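PDB 1C1K: DNA helicase assembly protein from Enterobacteria phage T4, which loads the replicative helicase onto fork DNA covered by the single-stranded-DNA-binding protein and coordinates leading- and lagging-strand synthesis during viral replication. Local coordinates for residues R12-K17 with Y66-L71; D35-N40 with R194-I199; F75-V80 with L96-E101. All blocks are in the same frame, centred on the assembly; numbering follows the deposited sequence.

Contact 1: residues R12-K17 with Y66-L71; sequences RYIDGK and YKLKEL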
loop_
_atom_site.group_PDB
_atom_site.type_symbol
_atom_site.label_atom_id
_atom_site.label_comp_id
_atom_site.label_asym_id
_atom_site.label_seq_id
_atom_site.Cartn_x
_atom_site.Cartn_y
_atom_site.Cartn_z
ATOM N N ARG A 12 -3.016 -21.775 -7.460
ATOM C CA ARG A 12 -4.333 -22.230 -7.903
ATOM C C ARG A 12 -5.079 -21.333 -8.878
ATOM O O ARG A 12 -4.939 -20.111 -8.866
ATOM C CB ARG A 12 -5.273 -22.402 -6.705
ATOM C CG ARG A 12 -4.956 -23.513 -5.745
ATOM C CD ARG A 12 -5.985 -23.501 -4.615
ATOM N NE ARG A 12 -5.772 -22.385 -3.691
ATOM C CZ ARG A 12 -6.730 -21.796 -2.978
ATOM N NH1 ARG A 12 -7.989 -22.201 -3.070
ATOM N NH2 ARG A 12 -6.424 -20.808 -2.153
ATOM N N TYR A 13 -5.900 -21.963 -9.712
ATOM C CA TYR A 13 -6.765 -21.234 -10.623
ATOM C C TYR A 13 -8.141 -21.370 -9.969
ATOM O O TYR A 13 -8.470 -22.420 -9.396
ATOM C CB TYR A 13 -6.755 -21.855 -12.016
ATOM C CG TYR A 13 -5.471 -21.546 -12.755
ATOM C CD1 TYR A 13 -4.439 -22.481 -12.807
ATOM C CD2 TYR A 13 -5.258 -20.292 -13.342
ATOM C CE1 TYR A 13 -3.220 -22.181 -13.418
ATOM C CE2 TYR A 13 -4.036 -19.983 -13.957
ATOM C CZ TYR A 13 -3.026 -20.934 -13.986
ATOM O OH TYR A 13 -1.815 -20.646 -14.572
ATOM N N ILE A 14 -8.927 -20.299 -10.030
ATOM C CA ILE A 14 -10.253 -20.274 -9.422
ATOM C C ILE A 14 -11.289 -19.765 -10.423
ATOM O O ILE A 14 -10.929 -19.325 -11.513
ATOM C CB ILE A 14 -10.233 -19.384 -8.153
ATOM C CG1 ILE A 14 -9.882 -17.935 -8.518
ATOM C CG2 ILE A 14 -9.197 -19.930 -7.173
ATOM C CD1 ILE A 14 -9.863 -16.988 -7.330
ATOM N N ASP A 15 -12.571 -19.832 -10.065
ATOM C CA ASP A 15 -13.599 -19.384 -10.996
ATOM C C ASP A 15 -13.927 -17.893 -10.904
ATOM O O ASP A 15 -13.405 -17.183 -10.049
ATOM C CB ASP A 15 -14.872 -20.254 -10.876
ATOM C CG ASP A 15 -15.570 -20.142 -9.528
ATOM O OD1 ASP A 15 -15.284 -19.205 -8.749
ATOM O OD2 ASP A 15 -16.433 -21.011 -9.255
ATOM N N GLY A 16 -14.778 -17.430 -11.814
ATOM C CA GLY A 16 -15.146 -16.025 -11.869
ATOM C C GLY A 16 -15.732 -15.440 -10.604
ATOM O O GLY A 16 -15.339 -14.349 -10.181
ATOM N N LYS A 17 -16.682 -16.136 -9.994
ATOM C CA LYS A 17 -17.275 -15.615 -8.771
ATOM C C LYS A 17 -16.223 -15.538 -7.666
ATOM O O LYS A 17 -16.242 -14.625 -6.838
ATOM C CB LYS A 17 -18.451 -16.484 -8.304
ATOM C CG LYS A 17 -19.072 -15.958 -7.007
ATOM C CD LYS A 17 -20.496 -16.445 -6.777
ATOM C CE LYS A 17 -21.036 -15.879 -5.466
ATOM N NZ LYS A 17 -22.024 -16.787 -4.804
ATOM N N TYR A 66 -5.346 -15.796 -14.837
ATOM C CA TYR A 66 -4.447 -15.602 -13.706
ATOM C C TYR A 66 -4.590 -16.514 -12.500
ATOM O O TYR A 66 -5.697 -16.851 -12.091
ATOM C CB TYR A 66 -4.546 -14.142 -13.239
ATOM C CG TYR A 66 -4.252 -13.138 -14.332
ATOM C CD1 TYR A 66 -5.286 -12.537 -15.054
ATOM C CD2 TYR A 66 -2.938 -12.802 -14.661
ATOM C CE1 TYR A 66 -5.024 -11.630 -16.076
ATOM C CE2 TYR A 66 -2.663 -11.892 -15.685
ATOM C CZ TYR A 66 -3.711 -11.315 -16.386
ATOM O OH TYR A 66 -3.441 -10.438 -17.408
ATOM N N LYS A 67 -3.445 -16.892 -11.931
ATOM C CA LYS A 67 -3.413 -17.735 -10.745
ATOM C C LYS A 67 -3.809 -16.862 -9.563
ATOM O O LYS A 67 -3.762 -15.635 -9.646
ATOM C CB LYS A 67 -2.009 -18.292 -10.507
ATOM C CG LYS A 67 -1.372 -18.955 -11.707
ATOM C CD LYS A 67 0.120 -19.162 -11.470
ATOM C CE LYS A 67 0.621 -20.406 -12.176
ATOM N NZ LYS A 67 0.071 -21.650 -11.555
ATOM N N LEU A 68 -4.196 -17.497 -8.463
ATOM C CA LEU A 68 -4.612 -16.772 -7.268
ATOM C C LEU A 68 -3.605 -15.710 -6.819
ATOM O O LEU A 68 -3.991 -14.582 -6.506
ATOM C CB LEU A 68 -4.869 -17.760 -6.126
ATOM C CG LEU A 68 -5.230 -17.163 -4.761
ATOM C CD1 LEU A 68 -6.443 -16.248 -4.891
ATOM C CD2 LEU A 68 -5.514 -18.288 -3.765
ATOM N N LYS A 69 -2.323 -16.063 -6.781
ATOM C CA LYS A 69 -1.299 -15.109 -6.357
ATOM C C LYS A 69 -1.269 -13.883 -7.277
ATOM O O LYS A 69 -1.127 -12.745 -6.812
ATOM C CB LYS A 69 0.079 -15.784 -6.322
ATOM C CG LYS A 69 0.557 -16.307 -7.665
ATOM C CD LYS A 69 1.915 -16.993 -7.543
ATOM C CE LYS A 69 2.612 -17.065 -8.893
ATOM N NZ LYS A 69 3.863 -17.876 -8.832
ATOM N N GLU A 70 -1.416 -14.112 -8.580
ATOM C CA GLU A 70 -1.415 -13.012 -9.538
ATOM C C GLU A 70 -2.677 -12.155 -9.353
ATOM O O GLU A 70 -2.620 -10.921 -9.398
ATOM C CB GLU A 70 -1.349 -13.564 -10.965
ATOM C CG GLU A 70 -0.081 -14.377 -11.242
ATOM C CD GLU A 70 -0.079 -15.051 -12.608
ATOM O OE1 GLU A 70 -1.049 -15.771 -12.940
ATOM O OE2 GLU A 70 0.908 -14.868 -13.355
ATOM N N LEU A 71 -3.815 -12.811 -9.140
ATOM C CA LEU A 71 -5.073 -12.099 -8.942
ATOM C C LEU A 71 -4.965 -11.216 -7.699
ATOM O O LEU A 71 -5.366 -10.056 -7.717
ATOM C CB LEU A 71 -6.225 -13.098 -8.780
ATOM C CG LEU A 71 -6.588 -13.896 -10.041
ATOM C CD1 LEU A 71 -7.419 -15.124 -9.668
ATOM C CD2 LEU A 71 -7.353 -13.000 -11.009
HETATM O O HOH W 1 -1.378 -17.711 -14.917
HETATM O O HOH W 2 -7.943 -18.305 -11.743
#
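In the largely helical N-terminal part of the helicase loader, the extended chain ahead of helix 16-30 runs past the start of helix 68-81, where Lys67 is the N-cap residue. The tight part lies around one backbone bond. Leu68 N, in the first turn, donates to Arg12 O at 2.7 Å, nearly along the C=O axis, and Lys67 CA also leans on that oxygen. Arg12 lies side by side with Leu68, pointing the same way, with Arg12 NH2 3.1 Å from Leu68 CD2; its NH2 and NE are held by the carbonyls of Ala8 and Gly9. Lys67 N is taken by Glu70 OE1 at 2.8 Å through the anti lone pair, an almost straight bond (171°) that ties the carboxylate back onto the helix start. Ile14 holds CG1 in the crowded position between backbone N and carbonyl carbon (chi1 62°), which sends Ile14 CD1 tip to tip against Leu71 CD1 at 3.9 Å; Val19 and Leu22 of helix 16-30 continue this apolar patch. The outer side is looser. The Tyr13 side chain crosses the bent Lys67 chain obliquely, Lys67 CG 3.4 Å from Tyr13 OH, while Lys67 NZ turns to a salt bridge with Glu11. Two waters bridge the segments: water 2 links Ile14 N to Tyr66 O, and water 1 accepts from Tyr13 OH at 3.0 Å and donates to Glu70 OE1 at 2.8 Å.

Contact 2: residues D35-N40 with R194-I199; sequences DVIKYN and RKILNI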
loop_
_atom_site.group_PDB
_atom_site.type_symbol
_atom_site.label_atom_id
_atom_site.label_comp_id
_atom_site.label_asym_id
_atom_site.label_seq_id
_atom_site.Cartn_x
_atom_site.Cartn_y
_atom_site.Cartn_z
ATOM N N ASP A 35 -10.421 -7.515 7.442
ATOM C CA ASP A 35 -9.022 -7.806 7.723
ATOM C C ASP A 35 -8.738 -9.175 7.134
ATOM O O ASP A 35 -9.018 -10.200 7.760
ATOM C CB ASP A 35 -8.769 -7.823 9.229
ATOM C CG ASP A 35 -7.290 -7.876 9.576
ATOM O OD1 ASP A 35 -6.483 -8.358 8.752
ATOM O OD2 ASP A 35 -6.932 -7.433 10.683
ATOM N N VAL A 36 -8.186 -9.191 5.925
ATOM C CA VAL A 36 -7.898 -10.451 5.253
ATOM C C VAL A 36 -6.949 -11.361 6.020
ATOM O O VAL A 36 -6.957 -12.574 5.824
ATOM C CB VAL A 36 -7.320 -10.220 3.833
ATOM C CG1 VAL A 36 -8.365 -9.572 2.949
ATOM C CG2 VAL A 36 -6.062 -9.374 3.906
ATOM N N ILE A 37 -6.124 -10.787 6.889
ATOM C CA ILE A 37 -5.193 -11.601 7.655
ATOM C C ILE A 37 -5.939 -12.237 8.817
ATOM O O ILE A 37 -5.783 -13.423 9.095
ATOM C CB ILE A 37 -4.012 -10.763 8.196
ATOM C CG1 ILE A 37 -3.263 -10.095 7.032
ATOM C CG2 ILE A 37 -3.072 -11.651 9.001
ATOM C CD1 ILE A 37 -2.830 -11.047 5.925
ATOM N N LYS A 38 -6.764 -11.446 9.489
ATOM C CA LYS A 38 -7.540 -11.958 10.615
ATOM C C LYS A 38 -8.431 -13.118 10.163
ATOM O O LYS A 38 -8.596 -14.092 10.885
ATOM C CB LYS A 38 -8.404 -10.834 11.209
ATOM C CG LYS A 38 -9.507 -11.293 12.163
ATOM C CD LYS A 38 -10.225 -10.092 12.776
ATOM C CE LYS A 38 -11.233 -10.500 13.849
ATOM N NZ LYS A 38 -11.304 -11.977 14.060
ATOM N N TYR A 39 -8.983 -13.013 8.957
ATOM C CA TYR A 39 -9.880 -14.036 8.436
ATOM C C TYR A 39 -9.244 -14.983 7.430
ATOM O O TYR A 39 -9.943 -15.715 6.728
ATOM C CB TYR A 39 -11.110 -13.377 7.816
ATOM C CG TYR A 39 -11.996 -12.710 8.842
ATOM C CD1 TYR A 39 -11.959 -11.333 9.035
ATOM C CD2 TYR A 39 -12.858 -13.461 9.636
ATOM C CE1 TYR A 39 -12.756 -10.718 9.999
ATOM C CE2 TYR A 39 -13.660 -12.859 10.602
ATOM C CZ TYR A 39 -13.602 -11.490 10.777
ATOM O OH TYR A 39 -14.378 -10.901 11.742
ATOM N N ASN A 40 -7.921 -14.965 7.365
ATOM C CA ASN A 40 -7.182 -15.840 6.462
ATOM C C ASN A 40 -7.673 -15.855 5.017
ATOM O O ASN A 40 -7.888 -16.921 4.433
ATOM C CB ASN A 40 -7.183 -17.263 7.016
ATOM C CG ASN A 40 -6.090 -18.115 6.419
ATOM O OD1 ASN A 40 -6.207 -19.338 6.369
ATOM N ND2 ASN A 40 -5.020 -17.475 5.960
ATOM N N ARG A 194 -0.253 -2.039 5.638
ATOM C CA ARG A 194 0.718 -2.458 6.640
ATOM C C ARG A 194 0.376 -3.850 7.188
ATOM O O ARG A 194 1.264 -4.626 7.527
ATOM C CB ARG A 194 0.775 -1.420 7.776
ATOM C CG ARG A 194 1.750 -1.751 8.906
ATOM C CD ARG A 194 1.912 -0.573 9.879
ATOM N NE ARG A 194 0.687 -0.292 10.627
ATOM C CZ ARG A 194 0.583 0.613 11.601
ATOM N NH1 ARG A 194 1.635 1.343 11.963
ATOM N NH2 ARG A 194 -0.578 0.787 12.219
ATOM N N LYS A 195 -0.915 -4.165 7.266
ATOM C CA LYS A 195 -1.351 -5.466 7.772
ATOM C C LYS A 195 -0.927 -6.627 6.872
ATOM O O LYS A 195 -0.632 -7.722 7.356
ATOM C CB LYS A 195 -2.873 -5.487 7.936
ATOM C CG LYS A 195 -3.365 -4.691 9.138
ATOM C CD LYS A 195 -4.858 -4.852 9.350
ATOM C CE LYS A 195 -5.301 -4.111 10.608
ATOM N NZ LYS A 195 -6.111 -4.976 11.511
ATOM N N ILE A 196 -0.899 -6.397 5.563
ATOM C CA ILE A 196 -0.513 -7.469 4.655
ATOM C C ILE A 196 0.980 -7.472 4.321
ATOM O O ILE A 196 1.470 -8.380 3.657
ATOM C CB ILE A 196 -1.335 -7.425 3.344
ATOM C CG1 ILE A 196 -1.294 -6.035 2.728
ATOM C CG2 ILE A 196 -2.781 -7.815 3.628
ATOM C CD1 ILE A 196 -1.965 -5.967 1.361
ATOM N N LEU A 197 1.708 -6.464 4.789
ATOM C CA LEU A 197 3.142 -6.404 4.529
ATOM C C LEU A 197 3.910 -7.013 5.689
ATOM O O LEU A 197 3.693 -6.651 6.842
ATOM C CB LEU A 197 3.598 -4.956 4.323
ATOM C CG LEU A 197 3.307 -4.299 2.973
ATOM C CD1 LEU A 197 3.694 -2.829 3.040
ATOM C CD2 LEU A 197 4.077 -5.009 1.867
ATOM N N ASN A 198 4.803 -7.947 5.374
ATOM C CA ASN A 198 5.632 -8.608 6.372
ATOM C C ASN A 198 6.973 -7.892 6.306
ATOM O O ASN A 198 7.768 -8.117 5.392
ATOM C CB ASN A 198 5.802 -10.085 6.018
ATOM C CG ASN A 198 6.447 -10.880 7.127
ATOM O OD1 ASN A 198 6.431 -12.110 7.111
ATOM N ND2 ASN A 198 7.020 -10.186 8.101
ATOM N N ILE A 199 7.219 -7.024 7.280
ATOM C CA ILE A 199 8.444 -6.238 7.291
ATOM C C ILE A 199 9.364 -6.517 8.464
ATOM O O ILE A 199 8.923 -6.599 9.610
ATOM C CB ILE A 199 8.105 -4.724 7.297
ATOM C CG1 ILE A 199 7.432 -4.338 5.975
ATOM C CG2 ILE A 199 9.366 -3.893 7.557
ATOM C CD1 ILE A 199 6.701 -3.010 6.031
#
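Asp35 OD2 and Lys195 NZ, 2.7 Å apart, form the salt bridge that joins the loop after helix 16-30 to the end of helix 181-196. The two side chains cross at about a right angle, and the ammonium meets the oxygen from above the carboxylate plane, 47° out of it. Next to this polar pair, Ile196 CG2 is the apolar meeting point: Val36 CG2 lies 3.6 Å from it and Ile37 CD1 4.0 Å. Ile37 CG1 also rests on Lys195 O. What sets the carboxylate is its own loop. Asp35 OD1 accepts from Ile37 N at 3.1 Å, an Asx turn, and from Lys38 N at 3.2 Å, while CG stands anti to the backbone N (chi1 -170°). A type I turn from Ile37 to Asn40 follows. Farther out, His29 ND1 accepts a hydrogen bond from Val36 N, Trp41 packs on both Val36 and Ile196, and backbone hydrogen bonds join Ile196 to Arg5 and Asn198 to Lys3, the latter in strand 2-4. The contact thus joins the N-terminal and C-terminal family regions. With OD1 occupied by two backbone N-H groups and OD2 by the ammonium, Asp35 is probably kept ionised.

Contact 3: residues F75-V80 with L96-E101; sequences FISNLV and LVFYRE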
loop_
_atom_site.group_PDB
_atom_site.type_symbol
_atom_site.label_atom_id
_atom_site.label_comp_id
_atom_site.label_asym_id
_atom_site.label_seq_id
_atom_site.Cartn_x
_atom_site.Cartn_y
_atom_site.Cartn_z
ATOM N N PHE A 75 -5.249 -7.013 -7.612
ATOM C CA PHE A 75 -6.153 -6.244 -6.772
ATOM C C PHE A 75 -5.442 -5.401 -5.728
ATOM O O PHE A 75 -5.812 -4.245 -5.529
ATOM C CB PHE A 75 -7.181 -7.169 -6.120
ATOM C CG PHE A 75 -8.089 -7.844 -7.114
ATOM C CD1 PHE A 75 -8.440 -9.181 -6.960
ATOM C CD2 PHE A 75 -8.562 -7.152 -8.231
ATOM C CE1 PHE A 75 -9.245 -9.822 -7.903
ATOM C CE2 PHE A 75 -9.368 -7.782 -9.180
ATOM C CZ PHE A 75 -9.710 -9.125 -9.015
ATOM N N ILE A 76 -4.423 -5.959 -5.078
ATOM C CA ILE A 76 -3.686 -5.218 -4.059
ATOM C C ILE A 76 -2.984 -4.001 -4.665
ATOM O O ILE A 76 -3.161 -2.879 -4.191
ATOM C CB ILE A 76 -2.633 -6.109 -3.354
ATOM C CG1 ILE A 76 -3.332 -7.184 -2.522
ATOM C CG2 ILE A 76 -1.754 -5.261 -2.433
ATOM C CD1 ILE A 76 -2.413 -8.321 -2.096
ATOM N N SER A 77 -2.193 -4.219 -5.710
ATOM C CA SER A 77 -1.477 -3.112 -6.342
ATOM C C SER A 77 -2.421 -1.982 -6.730
ATOM O O SER A 77 -2.143 -0.813 -6.453
ATOM C CB SER A 77 -0.708 -3.596 -7.576
ATOM O OG SER A 77 -1.586 -3.997 -8.611
ATOM N N ASN A 78 -3.545 -2.325 -7.356
ATOM C CA ASN A 78 -4.516 -1.318 -7.776
ATOM C C ASN A 78 -5.207 -0.607 -6.621
ATOM O O ASN A 78 -5.294 0.620 -6.600
ATOM C CB ASN A 78 -5.587 -1.946 -8.669
ATOM C CG ASN A 78 -5.171 -2.001 -10.119
ATOM O OD1 ASN A 78 -5.354 -1.038 -10.868
ATOM N ND2 ASN A 78 -4.601 -3.129 -10.528
ATOM N N LEU A 79 -5.707 -1.370 -5.657
ATOM C CA LEU A 79 -6.416 -0.764 -4.538
ATOM C C LEU A 79 -5.527 0.047 -3.607
ATOM O O LEU A 79 -6.017 0.892 -2.855
ATOM C CB LEU A 79 -7.172 -1.842 -3.759
ATOM C CG LEU A 79 -8.389 -2.358 -4.530
ATOM C CD1 LEU A 79 -8.843 -3.682 -3.948
ATOM C CD2 LEU A 79 -9.513 -1.328 -4.462
ATOM N N VAL A 80 -4.223 -0.195 -3.652
ATOM C CA VAL A 80 -3.313 0.561 -2.799
ATOM C C VAL A 80 -2.802 1.820 -3.490
ATOM O O VAL A 80 -2.989 2.935 -2.988
ATOM C CB VAL A 80 -2.073 -0.269 -2.384
ATOM C CG1 VAL A 80 -1.023 0.652 -1.759
ATOM C CG2 VAL A 80 -2.465 -1.346 -1.406
ATOM N N LEU A 96 -5.229 -4.074 -15.218
ATOM C CA LEU A 96 -4.157 -4.944 -15.686
ATOM C C LEU A 96 -2.930 -4.149 -16.104
ATOM O O LEU A 96 -1.796 -4.536 -15.811
ATOM C CB LEU A 96 -4.651 -5.821 -16.839
ATOM C CG LEU A 96 -5.111 -7.242 -16.479
ATOM C CD1 LEU A 96 -5.225 -7.428 -14.968
ATOM C CD2 LEU A 96 -6.443 -7.518 -17.160
ATOM N N VAL A 97 -3.157 -3.031 -16.784
ATOM C CA VAL A 97 -2.052 -2.188 -17.212
ATOM C C VAL A 97 -1.335 -1.685 -15.964
ATOM O O VAL A 97 -0.112 -1.765 -15.866
ATOM C CB VAL A 97 -2.559 -0.981 -18.026
ATOM C CG1 VAL A 97 -1.482 0.082 -18.108
ATOM C CG2 VAL A 97 -2.961 -1.426 -19.416
ATOM N N PHE A 98 -2.108 -1.184 -15.003
ATOM C CA PHE A 98 -1.543 -0.659 -13.765
ATOM C C PHE A 98 -0.755 -1.719 -13.006
ATOM O O PHE A 98 0.317 -1.443 -12.475
ATOM C CB PHE A 98 -2.650 -0.099 -12.867
ATOM C CG PHE A 98 -2.131 0.615 -11.651
ATOM C CD1 PHE A 98 -1.939 1.992 -11.669
ATOM C CD2 PHE A 98 -1.799 -0.094 -10.499
ATOM C CE1 PHE A 98 -1.421 2.654 -10.563
ATOM C CE2 PHE A 98 -1.280 0.555 -9.387
ATOM C CZ PHE A 98 -1.089 1.935 -9.418
ATOM N N TYR A 99 -1.294 -2.931 -12.959
ATOM C CA TYR A 99 -0.655 -4.039 -12.263
ATOM C C TYR A 99 0.687 -4.428 -12.885
ATOM O O TYR A 99 1.670 -4.659 -12.172
ATOM C CB TYR A 99 -1.596 -5.243 -12.264
ATOM C CG TYR A 99 -0.906 -6.584 -12.194
ATOM C CD1 TYR A 99 -0.419 -7.076 -10.984
ATOM C CD2 TYR A 99 -0.801 -7.389 -13.323
ATOM C CE1 TYR A 99 0.148 -8.343 -10.897
ATOM C CE2 TYR A 99 -0.237 -8.653 -13.251
ATOM C CZ TYR A 99 0.231 -9.129 -12.032
ATOM O OH TYR A 99 0.746 -10.402 -11.953
ATOM N N ARG A 100 0.725 -4.516 -14.212
ATOM C CA ARG A 100 1.961 -4.880 -14.892
ATOM C C ARG A 100 3.055 -3.868 -14.544
ATOM O O ARG A 100 4.202 -4.238 -14.292
ATOM C CB ARG A 100 1.735 -4.929 -16.407
ATOM C CG ARG A 100 1.021 -6.195 -16.876
ATOM C CD ARG A 100 1.066 -6.369 -18.393
ATOM N NE ARG A 100 0.062 -5.555 -19.075
ATOM C CZ ARG A 100 -1.228 -5.870 -19.166
ATOM N NH1 ARG A 100 -1.685 -6.989 -18.617
ATOM N NH2 ARG A 100 -2.063 -5.065 -19.809
ATOM N N GLU A 101 2.688 -2.591 -14.509
ATOM C CA GLU A 101 3.646 -1.545 -14.181
ATOM C C GLU A 101 4.075 -1.630 -12.718
ATOM O O GLU A 101 5.236 -1.388 -12.390
ATOM C CB GLU A 101 3.039 -0.167 -14.462
ATOM C CG GLU A 101 3.916 0.732 -15.320
ATOM C CD GLU A 101 4.912 1.540 -14.504
ATOM O OE1 GLU A 101 6.104 1.579 -14.884
ATOM O OE2 GLU A 101 4.502 2.141 -13.484
#
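Helices 68-81 and 95-107 cross almost perpendicularly here, at 99° with 8.9 Å between the axes of the short segments, in a buried helix-helix packing of the N-terminal region. Two small polar residues on one helix meet two aromatic ones on the other. Ser77 carries OG in the crowded position between backbone N and carbonyl carbon (chi1 68°), where it turns back to the carbonyls of Leu73 and Ile74 in its own helix. Ser77 OG lies 3.8 Å from Tyr99 CA and sits at the edge of the Tyr99 ring, near its plane. Phe98 and Tyr99 both set CG anti to the backbone N, yet their rings part. That of Phe98 reaches to the helix 68-81 backbone, with Phe98 CE2 3.4 Å from Ser77 O, and on to Ala81 and Asn82; that of Tyr99 runs back along helix 68-81 to Leu73 and Ile74. Asn78 slides past Phe98 in the opposite direction, amide and ring planes 46° apart, with Asn78 OD1 3.5 Å from Phe98 CB. Its amide is turned so that ND2 donates to Ile74 O and Ala95 O, and OD1 accepts from Asn82 ND2. The buried polar groups of Ser77 and Asn78 are therefore satisfied by carbonyls and an amide around the crossing; the segments themselves meet by van der Waals contact, while Asn78 ND2 also joins the helices by its bond to Ala95 O.

How the contacts relate
Helix 68-81 connects contact 1 to contact 3: its first turn meets the chain before helix 16-30, and its later turns cross helix 95-107. Their centres are 15 Å apart, and they touch where Tyr66 OH lies 3.7 Å from Leu96 CG and Glu70 CB lies 3.9 Å from Tyr99 OH. Contact 2 meets contact 3 on another face of helix 68-81, through Ile196 CD1 and Ile76 CG2 at 3.9 Å, so the end of helix 181-196 reaches helix 68-81 as well. Contacts 1 and 2 do not touch, their nearest atoms being about 8 Å apart. Along the chain, contact 3 falls between the two segments of contact 2, whereas the segments of contacts 1 and 2 alternate.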